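Local coordinates for hypothetical protein (Bacteroides caccae, PDB 4M8R) that is of unknown function but joins an N-terminal Ig-like domain to a WD40-like domain probably built as a beta-propeller, at residues V156-Q159 with K160-G163. Numbering follows the deposited sequence.
Sequences VNLQ and KTYG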
loop_
_atom_site.group_PDB
_atom_site.type_symbol
_atom_site.label_atom_id
_atom_site.label_comp_id
_atom_site.label_asym_id
_atom_site.label_seq_id
_atom_site.Cartn_x
_atom_site.Cartn_y
_atom_site.Cartn_z
ATOM N N VAL A 156 23.001 -15.644 5.053
ATOM C CA VAL A 156 21.898 -14.750 5.372
ATOM C C VAL A 156 20.675 -15.110 4.546
ATOM O O VAL A 156 20.761 -15.899 3.606
ATOM C CB VAL A 156 22.261 -13.282 5.078
ATOM C CG1 VAL A 156 23.414 -12.834 5.953
ATOM C CG2 VAL A 156 22.610 -13.088 3.608
ATOM N N ASN A 157 19.542 -14.513 4.895
ATOM C CA ASN A 157 18.293 -14.750 4.189
ATOM C C ASN A 157 17.689 -13.448 3.718
ATOM O O ASN A 157 17.705 -12.456 4.436
ATOM C CB ASN A 157 17.299 -15.452 5.108
ATOM C CG ASN A 157 15.882 -15.464 4.545
ATOM O OD1 ASN A 157 14.992 -14.792 5.069
ATOM N ND2 ASN A 157 15.663 -16.233 3.478
ATOM N N LEU A 158 17.172 -13.446 2.496
ATOM C CA LEU A 158 16.296 -12.380 2.050
ATOM C C LEU A 158 14.881 -12.874 2.245
ATOM O O LEU A 158 14.501 -13.896 1.689
ATOM C CB LEU A 158 16.543 -12.037 0.585
ATOM C CG LEU A 158 15.615 -10.967 0.004
ATOM C CD1 LEU A 158 15.688 -9.675 0.805
ATOM C CD2 LEU A 158 15.968 -10.722 -1.454
ATOM N N GLN A 159 14.098 -12.153 3.035
ATOM C CA GLN A 159 12.778 -12.632 3.408
ATOM C C GLN A 159 11.955 -13.041 2.185
ATOM O O GLN A 159 11.998 -12.385 1.146
ATOM C CB GLN A 159 12.025 -11.600 4.255
ATOM C CG GLN A 159 11.786 -10.254 3.587
ATOM C CD GLN A 159 10.770 -9.392 4.328
ATOM O OE1 GLN A 159 10.214 -9.798 5.355
ATOM N NE2 GLN A 159 10.518 -8.192 3.802
ATOM N N LYS A 160 11.234 -14.152 2.331
ATOM C CA LYS A 160 10.317 -14.701 1.316
ATOM C C LYS A 160 10.979 -15.440 0.161
ATOM O O LYS A 160 10.278 -15.968 -0.690
ATOM C CB LYS A 160 9.360 -13.634 0.773
ATOM C CG LYS A 160 8.552 -12.928 1.846
ATOM C CD LYS A 160 7.631 -11.894 1.231
ATOM C CE LYS A 160 6.799 -11.201 2.293
ATOM N NZ LYS A 160 5.999 -10.097 1.695
ATOM N N THR A 161 12.304 -15.500 0.122
ATOM C CA THR A 161 12.995 -16.203 -0.958
ATOM C C THR A 161 13.047 -17.713 -0.764
ATOM O O THR A 161 13.293 -18.446 -1.718
ATOM C CB THR A 161 14.431 -15.686 -1.137
ATOM O OG1 THR A 161 15.153 -15.826 0.092
ATOM C CG2 THR A 161 14.408 -14.231 -1.557
ATOM N N TYR A 162 12.803 -18.169 0.461
ATOM C CA TYR A 162 12.883 -19.594 0.825
ATOM C C TYR A 162 14.192 -20.209 0.341
ATOM O O TYR A 162 14.208 -21.184 -0.416
ATOM C CB TYR A 162 11.661 -20.392 0.326
ATOM C CG TYR A 162 11.472 -21.718 1.045
ATOM C CD1 TYR A 162 11.292 -21.767 2.426
ATOM C CD2 TYR A 162 11.450 -22.921 0.345
ATOM C CE1 TYR A 162 11.115 -22.971 3.090
ATOM C CE2 TYR A 162 11.271 -24.134 1.002
ATOM C CZ TYR A 162 11.105 -24.151 2.375
ATOM O OH TYR A 162 10.925 -25.348 3.033
ATOM N N GLY A 163 15.282 -19.604 0.799
ATOM C CA GLY A 163 16.623 -20.090 0.540
ATOM C C GLY A 163 17.633 -19.188 1.220
ATOM O O GLY A 163 17.252 -18.213 1.877
HETATM O O HOH W 1 17.860 -15.577 0.800
#
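Leu158 and Thr161 close a type II beta turn, a local contact in the loop that links the antiparallel strands 153-156 and 163-170 of one sheet in the WD40-like domain. The turn is held at Leu158 O, which accepts twice from the same residue: Thr161 N donates to it at 3.1 Å, tilted 19° from the carbonyl plane, and Thr161 OG1 donates to it at 2.6 Å within that plane. With OG1 set between its own backbone N and carbonyl carbon (chi1 57°), the threonine brings its hydroxyl to the same acceptor as its amide and lays its methyl on the leucine, Thr161 CG2 resting 3.7 Å from Leu158 CB, as the two side chains cross at about a right angle. A water sits between the two arms, accepting from Leu158 N and donating to Thr161 OG1 and to Gly163 O. That last carbonyl is also taken by the side chain of Asn157, whose ND2 reaches Gly163 O at 3.0 Å, with the oxygen in the amide plane and the nitrogen almost in line with the C=O bond. Asn157 ND2 also donates to the backbone oxygen of Asn423, and Lys160 N bonds to the side chain of that C-terminal residue, tying the loop to the chain end. A valine in place of Thr161 would probably leave Leu158 O with the amide bond alone from this position and cost the water one of its acceptors. Lys160, with positive phi (77°), occupies the third position of the turn, and the whole is a strand-connecting loop of a sheet consistent with a propeller blade.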